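Axin interactor, dorsalization-associated protein (Danio rerio, PDB 2QZQ) acts as a ventralizing factor in the embryo by binding axin, disrupting axin homodimerization and so inhibiting axin-mediated JNK activation. Local coordinates at residues Ile23-Ala28 / Ile120-Lys125; Gln30-Tyr35 / Thr58-Thr63; Glu89-Lys94 / Arg98-Lys103. All coordinates share one frame; numbering follows the deposited sequence.

Contact 1. Residues Ile23-Ala28 / Ile120-Lys125; sequences IGLKDA and IELYKK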
loop_
_atom_site.group_PDB
_atom_site.type_symbol
_atom_site.label_atom_id
_atom_site.label_comp_id
_atom_site.label_asym_id
_atom_site.label_seq_id
_atom_site.Cartn_x
_atom_site.Cartn_y
_atom_site.Cartn_z
ATOM N N ILE A 23 8.911 2.478 -4.082
ATOM C CA ILE A 23 9.211 1.390 -3.177
ATOM C C ILE A 23 10.652 0.939 -3.401
ATOM O O ILE A 23 11.081 0.710 -4.548
ATOM C CB ILE A 23 8.178 0.219 -3.277
ATOM C CG1 ILE A 23 8.457 -0.851 -2.193
ATOM C CG2 ILE A 23 8.150 -0.413 -4.660
ATOM C CD1 ILE A 23 7.397 -1.990 -2.193
ATOM N N GLY A 24 11.394 0.851 -2.301
ATOM C CA GLY A 24 12.747 0.314 -2.291
ATOM C C GLY A 24 12.721 -1.192 -2.128
ATOM O O GLY A 24 12.042 -1.731 -1.225
ATOM N N LEU A 25 13.450 -1.872 -3.003
ATOM C CA LEU A 25 13.590 -3.326 -2.948
ATOM C C LEU A 25 14.997 -3.682 -3.439
ATOM O O LEU A 25 15.511 -3.069 -4.378
ATOM C CB LEU A 25 12.513 -4.006 -3.819
ATOM C CG LEU A 25 11.022 -3.814 -3.485
ATOM C CD1 LEU A 25 10.100 -4.235 -4.662
ATOM C CD2 LEU A 25 10.615 -4.570 -2.246
ATOM N N LYS A 26 15.647 -4.642 -2.793
ATOM C CA LYS A 26 17.020 -4.978 -3.173
ATOM C C LYS A 26 17.068 -5.382 -4.656
ATOM O O LYS A 26 18.035 -5.132 -5.346
ATOM C CB LYS A 26 17.555 -6.131 -2.309
ATOM C CG LYS A 26 17.987 -5.729 -0.902
ATOM C CD LYS A 26 17.570 -6.768 0.164
ATOM C CE LYS A 26 18.649 -7.796 0.480
ATOM N NZ LYS A 26 18.587 -8.166 1.951
ATOM N N ASP A 27 15.988 -5.977 -5.122
ATOM C CA ASP A 27 15.910 -6.525 -6.479
ATOM C C ASP A 27 14.812 -5.794 -7.259
ATOM O O ASP A 27 14.211 -6.378 -8.152
ATOM C CB ASP A 27 15.648 -8.041 -6.425
ATOM C CG ASP A 27 14.455 -8.407 -5.545
ATOM O OD1 ASP A 27 13.837 -7.495 -4.933
ATOM O OD2 ASP A 27 14.133 -9.613 -5.461
ATOM N N ALA A 28 14.577 -4.504 -6.943
ATOM C CA ALA A 28 13.479 -3.733 -7.573
ATOM C C ALA A 28 13.476 -3.844 -9.102
ATOM O O ALA A 28 12.462 -4.174 -9.701
ATOM C CB ALA A 28 13.542 -2.243 -7.168
ATOM N N ILE A 120 7.623 3.173 5.312
ATOM C CA ILE A 120 7.114 2.006 5.988
ATOM C C ILE A 120 7.923 0.803 5.486
ATOM O O ILE A 120 8.163 0.654 4.276
ATOM C CB ILE A 120 5.628 1.728 5.669
ATOM C CG1 ILE A 120 4.729 2.937 5.972
ATOM C CG2 ILE A 120 5.150 0.490 6.450
ATOM C CD1 ILE A 120 3.300 2.778 5.440
ATOM N N GLU A 121 8.326 -0.039 6.440
ATOM C CA GLU A 121 9.099 -1.257 6.159
ATOM C C GLU A 121 8.266 -2.361 5.492
ATOM O O GLU A 121 7.022 -2.424 5.641
ATOM C CB GLU A 121 9.748 -1.785 7.460
ATOM C CG GLU A 121 8.772 -2.510 8.423
ATOM C CD GLU A 121 7.999 -1.569 9.358
ATOM O OE1 GLU A 121 7.921 -0.353 9.091
ATOM O OE2 GLU A 121 7.429 -2.068 10.351
ATOM N N LEU A 122 8.959 -3.249 4.783
ATOM C CA LEU A 122 8.298 -4.342 4.072
ATOM C C LEU A 122 8.479 -5.671 4.801
ATOM O O LEU A 122 9.570 -5.974 5.294
ATOM C CB LEU A 122 8.825 -4.478 2.635
ATOM C CG LEU A 122 8.383 -3.134 1.996
ATOM C CD1 LEU A 122 9.392 -2.487 1.124
ATOM C CD2 LEU A 122 6.985 -3.177 1.436
ATOM N N TYR A 123 7.416 -6.459 4.780
ATOM C CA TYR A 123 7.409 -7.788 5.356
ATOM C C TYR A 123 7.212 -8.806 4.259
ATOM O O TYR A 123 6.539 -8.525 3.284
ATOM C CB TYR A 123 6.294 -7.884 6.402
ATOM C CG TYR A 123 6.618 -7.005 7.592
ATOM C CD1 TYR A 123 7.642 -7.362 8.472
ATOM C CD2 TYR A 123 5.965 -5.790 7.793
ATOM C CE1 TYR A 123 8.000 -6.561 9.541
ATOM C CE2 TYR A 123 6.316 -4.965 8.864
ATOM C CZ TYR A 123 7.344 -5.359 9.725
ATOM O OH TYR A 123 7.673 -4.568 10.805
ATOM N N LYS A 124 7.812 -9.981 4.425
ATOM C CA LYS A 124 7.780 -11.036 3.411
ATOM C C LYS A 124 6.369 -11.606 3.260
ATOM O O LYS A 124 5.609 -11.704 4.251
ATOM C CB LYS A 124 8.724 -12.170 3.811
ATOM C CG LYS A 124 10.172 -11.817 3.935
ATOM C CD LYS A 124 10.983 -13.022 4.359
ATOM C CE LYS A 124 12.501 -12.765 4.204
ATOM N NZ LYS A 124 13.339 -13.787 4.943
ATOM N N LYS A 125 6.013 -11.960 2.027
ATOM C CA LYS A 125 4.842 -12.781 1.742
ATOM C C LYS A 125 4.920 -14.079 2.570
ATOM O O LYS A 125 6.025 -14.477 2.971
ATOM C CB LYS A 125 4.776 -13.134 0.238
ATOM C CG LYS A 125 6.030 -13.795 -0.332
ATOM C CD LYS A 125 5.888 -15.313 -0.531
ATOM C CE LYS A 125 4.771 -15.659 -1.503
ATOM N NZ LYS A 125 5.002 -15.025 -2.836
#

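Contact 2. Residues Gln30-Tyr35 / Thr58-Thr63; sequences QCIDPY and TRKEDT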
loop_
_atom_site.group_PDB
_atom_site.type_symbol
_atom_site.label_atom_id
_atom_site.label_comp_id
_atom_site.label_asym_id
_atom_site.label_seq_id
_atom_site.Cartn_x
_atom_site.Cartn_y
_atom_site.Cartn_z
ATOM N N GLN A 30 14.592 -5.976 -11.151
ATOM C CA GLN A 30 14.299 -7.320 -11.673
ATOM C C GLN A 30 12.815 -7.640 -11.741
ATOM O O GLN A 30 12.409 -8.612 -12.437
ATOM C CB GLN A 30 14.959 -8.388 -10.795
ATOM C CG GLN A 30 16.464 -8.217 -10.612
ATOM C CD GLN A 30 17.140 -9.481 -10.141
ATOM O OE1 GLN A 30 16.564 -10.276 -9.377
ATOM N NE2 GLN A 30 18.380 -9.689 -10.601
ATOM N N CYS A 31 12.013 -6.896 -10.972
ATOM C CA CYS A 31 10.607 -7.194 -10.816
ATOM C C CYS A 31 9.861 -6.771 -12.065
ATOM O O CYS A 31 9.958 -5.626 -12.510
ATOM C CB CYS A 31 9.998 -6.531 -9.543
ATOM S SG CYS A 31 10.786 -7.082 -8.023
ATOM N N ILE A 32 9.154 -7.736 -12.641
ATOM C CA ILE A 32 8.443 -7.564 -13.906
ATOM C C ILE A 32 6.984 -7.159 -13.687
ATOM O O ILE A 32 6.262 -7.787 -12.901
ATOM C CB ILE A 32 8.499 -8.892 -14.766
ATOM C CG1 ILE A 32 9.956 -9.375 -14.952
ATOM C CG2 ILE A 32 7.776 -8.686 -16.090
ATOM C CD1 ILE A 32 10.908 -8.338 -15.583
ATOM N N ASP A 33 6.569 -6.094 -14.370
ATOM C CA ASP A 33 5.187 -5.585 -14.325
ATOM C C ASP A 33 4.734 -5.370 -12.878
ATOM O O ASP A 33 3.703 -5.898 -12.445
ATOM C CB ASP A 33 4.227 -6.520 -15.061
ATOM C CG ASP A 33 4.515 -6.586 -16.561
ATOM O OD1 ASP A 33 5.203 -5.697 -17.078
ATOM O OD2 ASP A 33 4.038 -7.537 -17.198
ATOM N N PRO A 34 5.517 -4.589 -12.132
ATOM C CA PRO A 34 5.201 -4.416 -10.703
ATOM C C PRO A 34 3.978 -3.533 -10.466
ATOM O O PRO A 34 3.752 -2.541 -11.182
ATOM C CB PRO A 34 6.461 -3.753 -10.145
ATOM C CG PRO A 34 7.019 -2.978 -11.307
ATOM C CD PRO A 34 6.725 -3.841 -12.543
ATOM N N TYR A 35 3.194 -3.879 -9.457
ATOM C CA TYR A 35 2.106 -2.998 -9.029
ATOM C C TYR A 35 1.791 -3.206 -7.558
ATOM O O TYR A 35 2.351 -4.083 -6.910
ATOM C CB TYR A 35 0.847 -3.158 -9.888
ATOM C CG TYR A 35 0.132 -4.482 -9.739
ATOM C CD1 TYR A 35 0.542 -5.613 -10.471
ATOM C CD2 TYR A 35 -0.957 -4.611 -8.877
ATOM C CE1 TYR A 35 -0.129 -6.838 -10.339
ATOM C CE2 TYR A 35 -1.629 -5.827 -8.728
ATOM C CZ TYR A 35 -1.217 -6.934 -9.487
ATOM O OH TYR A 35 -1.882 -8.133 -9.340
ATOM N N THR A 58 6.308 1.559 -14.471
ATOM C CA THR A 58 7.288 1.339 -15.543
ATOM C C THR A 58 8.617 1.995 -15.226
ATOM O O THR A 58 9.645 1.661 -15.823
ATOM C CB THR A 58 6.731 1.854 -16.913
ATOM O OG1 THR A 58 6.321 3.224 -16.778
ATOM C CG2 THR A 58 5.515 1.025 -17.322
ATOM N N ARG A 59 8.616 2.924 -14.274
ATOM C CA ARG A 59 9.829 3.643 -13.939
ATOM C C ARG A 59 10.641 2.847 -12.916
ATOM O O ARG A 59 10.431 2.979 -11.707
ATOM C CB ARG A 59 9.510 5.067 -13.444
ATOM C CG ARG A 59 8.727 5.947 -14.463
ATOM C CD ARG A 59 7.990 7.107 -13.749
ATOM N NE ARG A 59 8.918 7.873 -12.921
ATOM C CZ ARG A 59 8.585 8.503 -11.799
ATOM N NH1 ARG A 59 7.331 8.459 -11.336
ATOM N NH2 ARG A 59 9.516 9.174 -11.138
ATOM N N LYS A 60 11.561 2.018 -13.417
ATOM C CA LYS A 60 12.328 1.076 -12.586
ATOM C C LYS A 60 13.788 1.496 -12.537
ATOM O O LYS A 60 14.343 1.984 -13.528
ATOM C CB LYS A 60 12.215 -0.371 -13.119
ATOM C CG LYS A 60 10.775 -0.920 -13.281
ATOM C CD LYS A 60 10.770 -2.452 -13.287
ATOM C CE LYS A 60 11.730 -3.050 -14.342
ATOM N NZ LYS A 60 11.404 -4.483 -14.588
ATOM N N GLU A 61 14.391 1.343 -11.366
ATOM C CA GLU A 61 15.807 1.572 -11.140
ATOM C C GLU A 61 16.274 0.271 -10.493
ATOM O O GLU A 61 15.454 -0.628 -10.261
ATOM C CB GLU A 61 16.061 2.756 -10.179
ATOM C CG GLU A 61 15.454 4.103 -10.592
ATOM C CD GLU A 61 15.807 5.290 -9.651
ATOM O OE1 GLU A 61 16.134 5.114 -8.441
ATOM O OE2 GLU A 61 15.732 6.439 -10.148
ATOM N N ASP A 62 17.562 0.171 -10.203
ATOM C CA ASP A 62 18.126 -1.011 -9.574
ATOM C C ASP A 62 17.406 -1.357 -8.255
ATOM O O ASP A 62 17.012 -2.511 -8.032
ATOM C CB ASP A 62 19.609 -0.789 -9.270
ATOM C CG ASP A 62 20.487 -0.707 -10.530
ATOM O OD1 ASP A 62 19.975 -0.738 -11.679
ATOM O OD2 ASP A 62 21.716 -0.624 -10.335
ATOM N N THR A 63 17.237 -0.359 -7.385
ATOM C CA THR A 63 16.686 -0.631 -6.048
ATOM C C THR A 63 15.385 0.132 -5.730
ATOM O O THR A 63 14.864 0.024 -4.621
ATOM C CB THR A 63 17.727 -0.402 -4.933
ATOM O OG1 THR A 63 18.100 0.975 -4.926
ATOM C CG2 THR A 63 18.967 -1.225 -5.166
HETATM O O HOH W 1 8.814 -4.761 -15.816
#

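Contact 3. Residues Glu89-Lys94 / Arg98-Lys103; sequences EFKHYK and RFTSTK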
loop_
_atom_site.group_PDB
_atom_site.type_symbol
_atom_site.label_atom_id
_atom_site.label_comp_id
_atom_site.label_asym_id
_atom_site.label_seq_id
_atom_site.Cartn_x
_atom_site.Cartn_y
_atom_site.Cartn_z
ATOM N N GLU A 89 0.332 -4.187 -0.801
ATOM C CA GLU A 89 0.951 -5.460 -1.224
ATOM C C GLU A 89 1.606 -5.229 -2.565
ATOM O O GLU A 89 0.931 -4.836 -3.498
ATOM C CB GLU A 89 -0.097 -6.545 -1.381
ATOM C CG GLU A 89 -0.759 -6.972 -0.076
ATOM C CD GLU A 89 -1.824 -8.010 -0.320
ATOM O OE1 GLU A 89 -2.930 -7.624 -0.761
ATOM O OE2 GLU A 89 -1.538 -9.197 -0.092
ATOM N N PHE A 90 2.909 -5.482 -2.637
ATOM C CA PHE A 90 3.667 -5.319 -3.856
ATOM C C PHE A 90 3.610 -6.633 -4.624
ATOM O O PHE A 90 3.978 -7.688 -4.103
ATOM C CB PHE A 90 5.099 -4.941 -3.544
ATOM C CG PHE A 90 5.977 -4.828 -4.765
ATOM C CD1 PHE A 90 6.126 -3.621 -5.410
ATOM C CD2 PHE A 90 6.641 -5.959 -5.266
ATOM C CE1 PHE A 90 6.948 -3.531 -6.549
ATOM C CE2 PHE A 90 7.440 -5.885 -6.372
ATOM C CZ PHE A 90 7.606 -4.660 -7.021
ATOM N N LYS A 91 3.097 -6.543 -5.854
ATOM C CA LYS A 91 2.890 -7.715 -6.700
ATOM C C LYS A 91 3.653 -7.570 -8.004
ATOM O O LYS A 91 3.882 -6.459 -8.486
ATOM C CB LYS A 91 1.406 -7.878 -6.962
ATOM C CG LYS A 91 0.610 -8.274 -5.676
ATOM C CD LYS A 91 -0.852 -8.406 -5.959
ATOM C CE LYS A 91 -1.656 -8.600 -4.697
ATOM N NZ LYS A 91 -3.117 -8.544 -5.023
ATOM N N HIS A 92 4.035 -8.710 -8.587
ATOM C CA HIS A 92 4.854 -8.712 -9.784
ATOM C C HIS A 92 4.688 -10.062 -10.494
ATOM O O HIS A 92 4.238 -11.066 -9.890
ATOM C CB HIS A 92 6.333 -8.364 -9.478
ATOM C CG HIS A 92 7.059 -9.411 -8.676
ATOM N ND1 HIS A 92 6.674 -9.785 -7.403
ATOM C CD2 HIS A 92 8.129 -10.180 -8.980
ATOM C CE1 HIS A 92 7.475 -10.739 -6.963
ATOM N NE2 HIS A 92 8.371 -10.990 -7.897
ATOM N N TYR A 93 5.044 -10.055 -11.774
ATOM C CA TYR A 93 4.894 -11.241 -12.626
ATOM C C TYR A 93 6.149 -12.086 -12.532
ATOM O O TYR A 93 7.234 -11.586 -12.807
ATOM C CB TYR A 93 4.708 -10.795 -14.090
ATOM C CG TYR A 93 4.644 -11.966 -15.063
ATOM C CD1 TYR A 93 3.509 -12.765 -15.117
ATOM C CD2 TYR A 93 5.723 -12.269 -15.898
ATOM C CE1 TYR A 93 3.419 -13.854 -16.013
ATOM C CE2 TYR A 93 5.646 -13.343 -16.799
ATOM C CZ TYR A 93 4.499 -14.133 -16.841
ATOM O OH TYR A 93 4.408 -15.211 -17.717
ATOM N N LYS A 94 6.001 -13.367 -12.188
ATOM C CA LYS A 94 7.160 -14.279 -12.088
ATOM C C LYS A 94 7.271 -15.089 -13.384
ATOM O O LYS A 94 6.428 -15.968 -13.650
ATOM C CB LYS A 94 7.026 -15.217 -10.888
ATOM C CG LYS A 94 7.133 -14.510 -9.536
ATOM C CD LYS A 94 7.056 -15.541 -8.425
ATOM C CE LYS A 94 8.412 -15.783 -7.748
ATOM N NZ LYS A 94 8.175 -16.351 -6.364
ATOM N N ARG A 98 4.802 -18.040 -14.560
ATOM C CA ARG A 98 3.731 -17.528 -15.397
ATOM C C ARG A 98 2.489 -17.089 -14.603
ATOM O O ARG A 98 1.348 -17.201 -15.076
ATOM C CB ARG A 98 3.373 -18.560 -16.484
ATOM C CG ARG A 98 4.596 -19.025 -17.261
ATOM C CD ARG A 98 4.193 -19.970 -18.427
ATOM N NE ARG A 98 3.153 -19.353 -19.248
ATOM C CZ ARG A 98 3.377 -18.333 -20.058
ATOM N NH1 ARG A 98 4.609 -17.868 -20.131
ATOM N NH2 ARG A 98 2.394 -17.792 -20.785
ATOM N N PHE A 99 2.708 -16.589 -13.382
ATOM C CA PHE A 99 1.624 -15.930 -12.667
ATOM C C PHE A 99 2.147 -14.763 -11.836
ATOM O O PHE A 99 3.342 -14.604 -11.666
ATOM C CB PHE A 99 0.833 -16.918 -11.784
ATOM C CG PHE A 99 1.661 -17.651 -10.758
ATOM C CD1 PHE A 99 1.719 -19.045 -10.773
ATOM C CD2 PHE A 99 2.329 -16.969 -9.739
ATOM C CE1 PHE A 99 2.468 -19.751 -9.805
ATOM C CE2 PHE A 99 3.078 -17.652 -8.776
ATOM C CZ PHE A 99 3.146 -19.046 -8.810
ATOM N N THR A 100 1.205 -13.992 -11.302
ATOM C CA THR A 100 1.487 -12.870 -10.402
ATOM C C THR A 100 1.632 -13.332 -8.958
ATOM O O THR A 100 0.823 -14.117 -8.461
ATOM C CB THR A 100 0.356 -11.856 -10.481
ATOM O OG1 THR A 100 0.323 -11.331 -11.807
ATOM C CG2 THR A 100 0.570 -10.669 -9.456
ATOM N N SER A 101 2.676 -12.839 -8.296
ATOM C CA SER A 101 3.025 -13.258 -6.949
ATOM C C SER A 101 3.031 -11.981 -6.100
ATOM O O SER A 101 3.370 -10.911 -6.589
ATOM C CB SER A 101 4.413 -13.900 -6.957
ATOM O OG SER A 101 4.930 -14.180 -5.644
ATOM N N THR A 102 2.597 -12.109 -4.855
ATOM C CA THR A 102 2.796 -11.072 -3.853
ATOM C C THR A 102 4.188 -11.308 -3.281
ATOM O O THR A 102 4.483 -12.388 -2.798
ATOM C CB THR A 102 1.783 -11.191 -2.723
ATOM O OG1 THR A 102 0.465 -11.122 -3.266
ATOM C CG2 THR A 102 1.974 -10.054 -1.736
ATOM N N LYS A 103 5.057 -10.313 -3.382
ATOM C CA LYS A 103 6.423 -10.425 -2.899
ATOM C C LYS A 103 6.491 -10.045 -1.433
ATOM O O LYS A 103 7.169 -10.681 -0.621
ATOM C CB LYS A 103 7.279 -9.436 -3.681
ATOM C CG LYS A 103 8.777 -9.461 -3.354
ATOM C CD LYS A 103 9.478 -8.548 -4.377
ATOM C CE LYS A 103 10.958 -8.568 -4.214
ATOM N NZ LYS A 103 11.463 -9.874 -4.740
HETATM O O HOH W 2 -1.507 -11.500 -1.458
#

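Contact 1. Residues Ile23-Ala28 / Ile120-Lys125
Leu-122 pushes its branched end against Ile-23, Gly-24 and Leu-25. This is packing inside the beta sandwich of an Aida-type C2 domain. Residues 23-24 end strand 15-24, and Tyr-123 and Lys-124 lie at the end of strand 116-124. The two backbones do not pair here: the nearest alpha carbons, Leu-25 CA and Leu-122 CA, are 8.8 Å apart, and side chains fill the interval.

The tight part is built round the two methyls of Leu-122. Leu-122 CD1 lies 3.8 Å from Ile-23 CG1 and 3.6 Å from Gly-24 O. The second is a contact of a methyl with a carbonyl oxygen, not a hydrogen bond. The other methyl, Leu-122 CD2, meets Ile-23 CD1 at 3.8 Å. Ile-23 can reach both because CG1 stands anti to its backbone N (chi1 -174°) and the chain runs on extended to CD1. Leu-25 is a looser neighbour. It meets Leu-122 about at a right angle, with Leu-25 CD2 4.1 Å from Leu-122 CD1. The residues that touch are all buried. Phe-90 from strand 85-94 packs on Ile-23 and Leu-25, and Cys-104 from strand 99-109 packs on Leu-25 and Leu-122, so the apolar cluster draws on several strands.

Beyond Leu-25 the chain makes a type I beta turn, closed by a bond of 3.1 Å from Ala-28 N to Leu-25 O. Lys-26 on this turn is exposed and binds Thr-138. The other segment also becomes more open, with Lys-124 and Lys-125 exposed. Glu-121 and Tyr-123 flank Leu-122 and are partly exposed. They bond to each other: Tyr-123 OH donates to Glu-121 OE2 at 2.6 Å, using the anti lone pair of that oxygen.

Contact 2. Residues Gln30-Tyr35 / Thr58-Thr63
The ammonium of Lys-60 approaches the flat carbonyl group of Cys-31 from above its plane, at a slant. Lys-60 NZ is 2.8 Å from Cys-31 O and donates to it, but it stands 45° out of the carbonyl plane, with a C=O...N angle of 134°. The donor is therefore not on a lone pair of the oxygen. The ring of Tyr-35 lies nearby on the same segment as Cys-31 and receives Asp-33 O at its edge, in the ring plane, with Asp-33 O 3.7 Å from Tyr-35 CD1. The side chain of Tyr-35 also packs on Lys-91 and Thr-100 of the neighbouring hairpin.

Lys-60 carries nearly the whole contact. It starts from the short, weakly bonded strand 59-60 and spans to the chain leading into strand 34-41. Its chain leaves CB toward the other segment and bends at chi3 (-54°). The bend brings Lys-60 CD to 3.4 Å from Cys-31 O before NZ reaches the same oxygen. On the way Lys-60 CD passes Pro-34 CG at 4.3 Å, and Ile-32 CD1 comes within 4.0 Å of Lys-60 NZ.

A water ties the end down further. It accepts from Lys-60 NZ at 2.9 Å and from Asp-33 N at 3.0 Å. Asp-33 has a left-handed backbone conformation where the chain turns its corner. Gly-29 O, just before the segment, gives NZ a further, weak bond. Both segments fall in the region that, by similarity to relatives, probably binds axin.

The carboxylate of Asp-33 makes no salt bridge with this lysine. The positive end of Lys-60 is instead held by neutral oxygens, two of the backbone and one of water. This implies a link that rests on backbone carbonyls and water rather than on a paired charge, with the lysine probably remaining protonated.

Contact 3. Residues Glu89-Lys94 / Arg98-Lys103
A beta hairpin joins strands 85-94 and 99-109 of the C2 sandwich, and residues 89-94 and 98-103 are its two arms beside the turn. The backbones pair antiparallel. His-92 and Ser-101 form a hydrogen-bonded pair, with Ser-101 N to His-92 O at 2.9 Å; Lys-91 with Thr-102 and Tyr-93 with Thr-100 form non-hydrogen-bonded pairs. Near the turn, Arg-98 N donates to Lys-94 O at 2.8 Å.

The phenol of Tyr-93 swings out toward the turn because CG is anti to its N (chi1 176°). Tyr-93 OH lies over one face of the Arg-98 guanidinium, 3.6 Å from Arg-98 NH1, with the phenol ring and guanidinium planes 87° apart, and touches Arg-98 CA at 3.3 Å. Replacing Tyr-93 by an alanine would probably leave the Arg-98 guanidinium without this cover and free to turn.

On the other face, Lys-94 CD presses on Ser-101 CB at 3.4 Å, tighter than usual. Deeper in, Lys-103 CB sits in the ring plane at the edge of Phe-90, 3.9 Å from Phe-90 CD2. Back on the face of Tyr-93, a water bridges Glu-89 OE2 and Thr-102 OG1. Glu-89 also bonds Thr-127, and Lys-91 NZ bonds Thr-37.

Strand 34-41 pairs with the other edge of strand 85-94, while strand 116-124 lies beside strand 99-109.

In the fold
The three contacts lie 12 to 13 Å apart, centre to centre, and touch pairwise. Contacts 2 and 3 share the sheet: Ile-32 O accepts from Tyr-93 N, and Tyr-35 O from Lys-91 N, both at 2.8 Å. Contacts 1 and 3 are joined by charge and polar groups. Asp-27 OD2 makes a salt bridge with Lys-103 NZ at 2.8 Å, and Lys-125 NZ bonds Thr-102 O at 2.7 Å. Contacts 1 and 2 meet through Leu-25 N and Thr-63 O, 2.9 Å apart. Phe-90 of contact 3 is common ground: Phe-90 CZ lies 3.4 Å from Pro-34 CB of contact 2 and 3.5 Å from Leu-25 CD1 of contact 1.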